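Local atomic coordinates of cellulosome anchoring protein cohesin region (Clostridium thermocellum, PDB entry 4DH2), a protein that binds a type I dockerin through its cohesin domain, and so probably helps to hold dockerin-bearing cellulosome components at the cell surface. Residues D14-D18 with V41-I46; A75-D79 with F91-D96. All blocks are in the same frame, centred on the assembly; numbering follows the deposited sequence.

Interaction 1: residues D14-D18 with V41-I46; sequences DYILD and VPSHGI
In this cohesin domain, a nine-stranded beta sandwich of jelly-roll topology, the loop between strands 31-39 and 48-54 folds against the beginning of the first strand. Residues 15-18 are extended, and Tyr15 and Leu17 both direct CA-to-CB toward the loop. Opposite them, Pro42 to Gly45 make a type I beta turn, closed by a hydrogen bond from Gly45 N to Pro42 O of 3.0 Å; Gly45 leaves it at a positive phi of 102°, where a CB would collide with the carbonyl O of His44. No hydrogen bond crosses between the segments; they meet mainly through side chains, with CA atoms 6.8 Å apart for Tyr15 and Pro42 and 5.1 Å for Leu17 and Val41. Tyr15 (chi1 m) receives His44 (chi1 p) in an edge-to-face pair: the imidazole edge approaches the phenol face, centroids 4.2 Å apart, planes at 54°, with Tyr15 CE1 3.3 Å from His44 CE1. The polar ends look elsewhere, Tyr15 OH to Lys147 and His44 NE2 to Asp143. The Pro42 ring fills the space between Tyr15 and Leu17, its CG 4.0 Å from Tyr15 CB and its CD 4.1 Å from Leu17 CB. Leu17 takes the p rotamer (chi1 56°, chi2 83°) and runs inward beside Phe141, bringing Leu17 CD2 to 3.5 Å from Ile46 CD1.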
ATOM      1  N   ASP A  14      16.555  10.154  -5.214  1.00 14.27           N
ATOM      2  CA  ASP A  14      17.511   9.750  -6.213  1.00 12.78           C
ATOM      3  C   ASP A  14      16.957   8.762  -7.210  1.00 16.44           C
ATOM      4  O   ASP A  14      17.590   8.474  -8.218  1.00 20.70           O
ATOM      5  CB  ASP A  14      18.729   9.112  -5.535  1.00 14.46           C
ATOM      6  CG  ASP A  14      19.503  10.088  -4.708  1.00 21.96           C
ATOM      7  OD1 ASP A  14      19.276  11.303  -4.844  1.00 20.63           O
ATOM      8  OD2 ASP A  14      20.353   9.667  -3.900  1.00 19.71           O
ATOM      9  N   TYR A  15      15.793   8.199  -6.890  1.00 15.69           N
ATOM     10  CA  TYR A  15      15.204   7.132  -7.699  1.00 13.92           C
ATOM     11  C   TYR A  15      13.719   7.389  -7.910  1.00 13.45           C
ATOM     12  O   TYR A  15      13.052   8.053  -7.109  1.00 15.64           O
ATOM     13  CB  TYR A  15      15.333   5.769  -7.013  1.00 14.60           C
ATOM     14  CG  TYR A  15      16.742   5.523  -6.523  1.00 18.02           C
ATOM     15  CD1 TYR A  15      17.779   5.333  -7.412  1.00 23.28           C
ATOM     16  CD2 TYR A  15      17.018   5.530  -5.183  1.00 18.14           C
ATOM     17  CE1 TYR A  15      19.094   5.144  -6.937  1.00 24.10           C
ATOM     18  CE2 TYR A  15      18.294   5.329  -4.709  1.00 20.09           C
ATOM     19  CZ  TYR A  15      19.318   5.144  -5.575  1.00 24.69           C
ATOM     20  OH  TYR A  15      20.582   4.937  -5.037  1.00 29.78           O
ATOM     21  N   ILE A  16      13.201   6.803  -8.970  1.00 16.25           N
ATOM     22  CA  ILE A  16      11.830   7.018  -9.335  1.00 16.62           C
ATOM     23  C   ILE A  16      11.251   5.807 -10.083  1.00 16.17           C
ATOM     24  O   ILE A  16      11.982   5.027 -10.702  1.00 19.91           O
ATOM     25  CB  ILE A  16      11.763   8.315 -10.214  1.00 22.92           C
ATOM     26  CG1 ILE A  16      10.343   8.801 -10.400  1.00 25.89           C
ATOM     27  CG2 ILE A  16      12.445   8.068 -11.564  1.00 29.33           C
ATOM     28  CD1 ILE A  16      10.256  10.353 -10.467  1.00 28.46           C
ATOM     29  N   LEU A  17       9.932   5.636  -9.973  1.00 19.73           N
ATOM     30  CA  LEU A  17       9.174   4.715 -10.820  1.00 19.44           C
ATOM     31  C   LEU A  17       7.812   5.330 -11.114  1.00 18.59           C
ATOM     32  O   LEU A  17       7.449   6.404 -10.605  1.00 19.76           O
ATOM     33  CB  LEU A  17       9.011   3.333 -10.175  1.00 18.98           C
ATOM     34  CG  LEU A  17       8.356   3.336  -8.789  1.00 23.06           C
ATOM     35  CD1 LEU A  17       6.888   3.376  -8.874  1.00 31.27           C
ATOM     36  CD2 LEU A  17       8.830   2.096  -8.020  1.00 30.58           C
ATOM     37  N   ASP A  18       7.072   4.640 -11.967  1.00 18.10           N
ATOM     38  CA  ASP A  18       5.732   5.053 -12.327  1.00 15.74           C
ATOM     39  C   ASP A  18       4.746   3.996 -11.845  1.00 17.03           C
ATOM     40  O   ASP A  18       5.019   2.796 -11.972  1.00 18.77           O
ATOM     41  CB  ASP A  18       5.596   5.180 -13.846  1.00 24.45           C
ATOM     42  CG  ASP A  18       6.420   6.324 -14.403  1.00 23.98           C
ATOM     43  OD1 ASP A  18       5.934   7.448 -14.405  1.00 27.13           O
ATOM     44  OD2 ASP A  18       7.539   6.079 -14.831  1.00 29.21           O
ATOM     45  N   VAL A  41      10.763   0.523 -12.860  1.00 23.07           N
ATOM     46  CA  VAL A  41      11.232   0.131 -11.540  1.00 19.25           C
ATOM     47  C   VAL A  41      12.762   0.224 -11.488  1.00 21.34           C
ATOM     48  O   VAL A  41      13.438  -0.308 -12.365  1.00 24.86           O
ATOM     49  CB  VAL A  41      10.775  -1.299 -11.201  1.00 20.60           C
ATOM     50  CG1 VAL A  41      11.371  -1.758  -9.865  1.00 19.82           C
ATOM     51  CG2 VAL A  41       9.235  -1.376 -11.191  1.00 21.71           C
ATOM     52  N   PRO A  42      13.307   0.877 -10.450  1.00 20.54           N
ATOM     53  CA  PRO A  42      14.774   0.878 -10.337  1.00 26.02           C
ATOM     54  C   PRO A  42      15.323  -0.533 -10.295  1.00 22.57           C
ATOM     55  O   PRO A  42      14.860  -1.378  -9.520  1.00 20.78           O
ATOM     56  CB  PRO A  42      15.043   1.606  -9.017  1.00 21.21           C
ATOM     57  CG  PRO A  42      13.790   2.522  -8.831  1.00 22.65           C
ATOM     58  CD  PRO A  42      12.653   1.671  -9.393  1.00 22.89           C
ATOM     59  N   SER A  43      16.354  -0.785 -11.092  1.00 24.02           N
ATOM     60  CA  SER A  43      16.920  -2.118 -11.138  1.00 25.35           C
ATOM     61  C   SER A  43      17.540  -2.532  -9.819  1.00 22.16           C
ATOM     62  O   SER A  43      17.676  -3.719  -9.557  1.00 25.33           O
ATOM     63  CB  SER A  43      17.957  -2.204 -12.264  1.00 39.96           C
ATOM     64  OG  SER A  43      19.023  -1.327 -12.010  1.00 41.61           O
ATOM     65  N   HIS A  44      17.932  -1.584  -8.974  1.00 24.31           N
ATOM     66  CA  HIS A  44      18.503  -1.994  -7.695  1.00 25.54           C
ATOM     67  C   HIS A  44      17.458  -2.408  -6.665  1.00 28.21           C
ATOM     68  O   HIS A  44      17.798  -2.999  -5.636  1.00 24.60           O
ATOM     69  CB  HIS A  44      19.497  -0.975  -7.135  1.00 25.52           C
ATOM     70  CG  HIS A  44      18.893   0.174  -6.387  1.00 22.99           C
ATOM     71  ND1 HIS A  44      18.314   1.250  -7.018  1.00 27.45           N
ATOM     72  CD2 HIS A  44      18.906   0.473  -5.065  1.00 24.17           C
ATOM     73  CE1 HIS A  44      17.938   2.139  -6.109  1.00 23.25           C
ATOM     74  NE2 HIS A  44      18.287   1.690  -4.917  1.00 22.68           N
ATOM     75  N   GLY A  45      16.193  -2.130  -6.965  1.00 23.03           N
ATOM     76  CA  GLY A  45      15.102  -2.809  -6.294  1.00 20.87           C
ATOM     77  C   GLY A  45      14.367  -2.056  -5.202  1.00 20.08           C
ATOM     78  O   GLY A  45      14.954  -1.289  -4.436  1.00 21.46           O
ATOM     79  N   ILE A  46      13.060  -2.315  -5.137  1.00 18.45           N
ATOM     80  CA  ILE A  46      12.188  -1.876  -4.058  1.00 14.15           C
ATOM     81  C   ILE A  46      12.201  -2.889  -2.898  1.00 18.15           C
ATOM     82  O   ILE A  46      11.923  -4.082  -3.080  1.00 19.22           O
ATOM     83  CB  ILE A  46      10.745  -1.765  -4.557  1.00 13.10           C
ATOM     84  CG1 ILE A  46      10.670  -0.832  -5.778  1.00 18.28           C
ATOM     85  CG2 ILE A  46       9.784  -1.263  -3.458  1.00 16.76           C
ATOM     86  CD1 ILE A  46       9.396  -1.003  -6.589  1.00 19.34           C
TER

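Interaction 2: residues A75-D79 with F91-D96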
ATOM      1  N   ALA A  75       3.031 -14.566  -0.186  1.00 24.68           N
ATOM      2  CA  ALA A  75       2.543 -15.112   1.067  1.00 29.04           C
ATOM      3  C   ALA A  75       3.131 -14.416   2.270  1.00 23.00           C
ATOM      4  O   ALA A  75       2.444 -14.218   3.266  1.00 30.63           O
ATOM      5  CB  ALA A  75       2.841 -16.641   1.128  1.00 38.22           C
ATOM      6  N   ASN A  76       4.414 -14.043   2.204  1.00 23.72           N
ATOM      7  CA  ASN A  76       5.065 -13.378   3.325  1.00 23.06           C
ATOM      8  C   ASN A  76       5.278 -11.880   3.126  1.00 22.36           C
ATOM      9  O   ASN A  76       5.470 -11.138   4.105  1.00 22.71           O
ATOM     10  CB  ASN A  76       6.438 -13.991   3.562  1.00 23.82           C
ATOM     11  CG  ASN A  76       6.338 -15.386   4.146  1.00 30.07           C
ATOM     12  OD1 ASN A  76       5.572 -15.595   5.082  1.00 33.67           O
ATOM     13  ND2 ASN A  76       7.038 -16.337   3.561  1.00 31.84           N
ATOM     14  N   ASN A  77       5.270 -11.449   1.876  1.00 24.85           N
ATOM     15  CA  ASN A  77       5.733 -10.083   1.566  1.00 23.38           C
ATOM     16  C   ASN A  77       4.631  -9.084   1.220  1.00 25.47           C
ATOM     17  O   ASN A  77       4.888  -7.874   1.178  1.00 20.69           O
ATOM     18  CB  ASN A  77       6.715 -10.112   0.417  1.00 21.90           C
ATOM     19  CG  ASN A  77       8.014 -10.775   0.767  1.00 19.39           C
ATOM     20  OD1 ASN A  77       8.291 -11.151   1.913  1.00 19.73           O
ATOM     21  ND2 ASN A  77       8.824 -10.915  -0.229  1.00 19.41           N
ATOM     22  N   PHE A  78       3.422  -9.587   0.991  1.00 17.65           N
ATOM     23  CA  PHE A  78       2.334  -8.792   0.393  1.00 21.41           C
ATOM     24  C   PHE A  78       1.063  -8.871   1.227  1.00 27.14           C
ATOM     25  O   PHE A  78       0.598  -9.957   1.578  1.00 23.83           O
ATOM     26  CB  PHE A  78       2.084  -9.254  -1.051  1.00 18.07           C
ATOM     27  CG  PHE A  78       0.991  -8.509  -1.745  1.00 22.71           C
ATOM     28  CD1 PHE A  78       1.291  -7.436  -2.568  1.00 26.09           C
ATOM     29  CD2 PHE A  78      -0.343  -8.893  -1.608  1.00 23.22           C
ATOM     30  CE1 PHE A  78       0.279  -6.746  -3.226  1.00 22.82           C
ATOM     31  CE2 PHE A  78      -1.357  -8.197  -2.260  1.00 21.22           C
ATOM     32  CZ  PHE A  78      -1.054  -7.128  -3.062  1.00 22.20           C
ATOM     33  N   ASP A  79       0.539  -7.703   1.588  1.00 21.11           N
ATOM     34  CA  ASP A  79      -0.731  -7.609   2.281  1.00 21.91           C
ATOM     35  C   ASP A  79      -1.557  -6.500   1.676  1.00 24.32           C
ATOM     36  O   ASP A  79      -1.027  -5.565   1.078  1.00 20.67           O
ATOM     37  CB  ASP A  79      -0.531  -7.259   3.738  1.00 24.24           C
ATOM     38  CG  ASP A  79       0.005  -8.418   4.544  1.00 39.51           C
ATOM     39  OD1 ASP A  79      -0.804  -9.278   4.943  1.00 39.19           O
ATOM     40  OD2 ASP A  79       1.234  -8.454   4.772  1.00 34.39           O
ATOM     41  N   PHE A  91      -2.293  -1.146   0.191  1.00 20.24           N
ATOM     42  CA  PHE A  91      -1.340  -2.212  -0.073  1.00 16.85           C
ATOM     43  C   PHE A  91      -0.099  -1.992   0.780  1.00 18.33           C
ATOM     44  O   PHE A  91       0.329  -0.862   0.988  1.00 17.64           O
ATOM     45  CB  PHE A  91      -0.885  -2.179  -1.528  1.00 17.40           C
ATOM     46  CG  PHE A  91      -1.987  -2.350  -2.513  1.00 18.87           C
ATOM     47  CD1 PHE A  91      -2.315  -3.614  -2.968  1.00 21.04           C
ATOM     48  CD2 PHE A  91      -2.681  -1.267  -2.994  1.00 24.31           C
ATOM     49  CE1 PHE A  91      -3.342  -3.787  -3.890  1.00 25.29           C
ATOM     50  CE2 PHE A  91      -3.702  -1.440  -3.923  1.00 32.10           C
ATOM     51  CZ  PHE A  91      -4.010  -2.713  -4.363  1.00 26.35           C
ATOM     52  N   LEU A  92       0.474  -3.090   1.264  1.00 17.16           N
ATOM     53  CA  LEU A  92       1.762  -3.052   1.926  1.00 17.26           C
ATOM     54  C   LEU A  92       2.621  -4.206   1.426  1.00 22.63           C
ATOM     55  O   LEU A  92       2.233  -5.396   1.502  1.00 19.58           O
ATOM     56  CB  LEU A  92       1.571  -3.144   3.425  1.00 21.39           C
ATOM     57  CG  LEU A  92       2.893  -3.095   4.202  1.00 21.14           C
ATOM     58  CD1 LEU A  92       3.549  -1.707   4.109  1.00 19.50           C
ATOM     59  CD2 LEU A  92       2.609  -3.463   5.643  1.00 28.00           C
ATOM     60  N   PHE A  93       3.808  -3.858   0.944  1.00 16.52           N
ATOM     61  CA  PHE A  93       4.790  -4.843   0.526  1.00 18.39           C
ATOM     62  C   PHE A  93       6.078  -4.626   1.271  1.00 19.60           C
ATOM     63  O   PHE A  93       6.495  -3.488   1.461  1.00 19.11           O
ATOM     64  CB  PHE A  93       5.071  -4.697  -0.967  1.00 15.66           C
ATOM     65  CG  PHE A  93       6.256  -5.483  -1.414  1.00 18.86           C
ATOM     66  CD1 PHE A  93       6.129  -6.816  -1.755  1.00 21.27           C
ATOM     67  CD2 PHE A  93       7.506  -4.905  -1.441  1.00 15.75           C
ATOM     68  CE1 PHE A  93       7.244  -7.568  -2.124  1.00 20.03           C
ATOM     69  CE2 PHE A  93       8.636  -5.643  -1.799  1.00 22.08           C
ATOM     70  CZ  PHE A  93       8.501  -6.993  -2.143  1.00 19.50           C
ATOM     71  N   ASP A  94       6.714  -5.719   1.700  1.00 17.26           N
ATOM     72  CA  ASP A  94       8.036  -5.654   2.262  1.00 13.14           C
ATOM     73  C   ASP A  94       8.719  -6.995   1.983  1.00 16.99           C
ATOM     74  O   ASP A  94       8.128  -8.045   2.195  1.00 17.15           O
ATOM     75  CB  ASP A  94       7.973  -5.442   3.771  1.00 16.23           C
ATOM     76  CG  ASP A  94       9.322  -5.522   4.438  1.00 17.59           C
ATOM     77  OD1 ASP A  94      10.218  -4.743   4.047  1.00 20.16           O
ATOM     78  OD2 ASP A  94       9.514  -6.378   5.364  1.00 21.25           O
ATOM     79  N   ASP A  95       9.952  -6.947   1.493  1.00 17.70           N
ATOM     80  CA  ASP A  95      10.804  -8.138   1.414  1.00 15.91           C
ATOM     81  C   ASP A  95      11.180  -8.603   2.823  1.00 17.15           C
ATOM     82  O   ASP A  95      12.173  -8.198   3.403  1.00 16.97           O
ATOM     83  CB  ASP A  95      11.999  -7.839   0.542  1.00 14.60           C
ATOM     84  CG  ASP A  95      12.930  -9.033   0.413  1.00 31.00           C
ATOM     85  OD1 ASP A  95      12.429 -10.149   0.602  1.00 33.27           O
ATOM     86  OD2 ASP A  95      14.128  -8.838   0.112  1.00 22.67           O
ATOM     87  N   ASP A  96      10.336  -9.486   3.346  1.00 19.33           N
ATOM     88  CA  ASP A  96      10.238  -9.788   4.767  1.00 19.86           C
ATOM     89  C   ASP A  96      11.514 -10.285   5.432  1.00 20.35           C
ATOM     90  O   ASP A  96      11.746 -10.003   6.595  1.00 24.42           O
ATOM     91  CB  ASP A  96       9.127 -10.823   4.922  1.00 19.73           C
ATOM     92  CG  ASP A  96       8.796 -11.142   6.361  1.00 29.59           C
ATOM     93  OD1 ASP A  96       8.464 -10.224   7.152  1.00 25.96           O
ATOM     94  OD2 ASP A  96       8.885 -12.344   6.701  1.00 35.74           O
TER
HETATM   95  O   HOH W   1      11.449 -12.439   0.002  1.00 37.18           O
HETATM   96  O   HOH W   2       3.303  -6.809   4.039  1.00 35.91           O
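Asn77 lays its side chain beside the Phe93 ring, CB 3.6 Å from Phe93 CE1, and is the residue most covered in this contact. It ends the short helix 74-77, just where the chain turns extended and enters the antiparallel beta hairpin of strands 78-83 and 88-94 in the cohesin sandwich. The hairpin register follows at once. Phe78 faces Phe93 as a non-hydrogen-bonded pair, CA atoms 4.7 Å apart, and Asp79 faces Leu92 as a hydrogen-bonded pair with both bonds, Asp79 N to Leu92 O and Leu92 N to Asp79 O, at 2.9 Å. Asp94 N to Asn77 O, also 2.9 Å, carries the ladder into the helix end, and the same carbonyl O of Asn77 receives a CA-H...O contact from Phe93 CA at 3.1 Å.

The two faces of the hairpin do different work. Phe78 and Phe93 point into the sandwich, where Phe78 CZ meets the ring edge of Phe91 at CD1, 3.7 Å away, and Phe110 adds an edge-to-face partner for Phe91. Asp79 and Leu92 lie on the face that receives the dockerin: Leu65 of the dockerin chain packs on both, its Lys61 forms a salt bridge with Asp79, and its Lys25 pairs with Asp94 and Asp96.

Beyond the strand end, Asn77 replaces backbone pairing with its amide. Asp96 N donates to Asn77 OD1 at 3.0 Å. Asp95 OD2 accepts from Gly102 N, while water 1 accepts from Asn77 ND2 at 3.0 Å and donates to Asp95 OD1 at 2.6 Å.

In the fold
Both contacts bear on the same sheet, their centres about 17 Å apart, and they meet where Ile46 O packs 3.9 Å from Phe93 CE2. The chain joins them through strand 48-54: the loop of interaction 1 runs into it, and it pairs with strand 88-94 of interaction 2. Interaction 1 is partly buried and holds a loop to a strand mainly by apolar and aromatic side chains, with no hydrogen bond between its segments. Interaction 2 is the more buried, a strand-to-strand contact dominated by backbone hydrogen bonds. Their surroundings differ too: the dockerin touches 75-79 and 91-96, whereas neither segment of interaction 1 meets it.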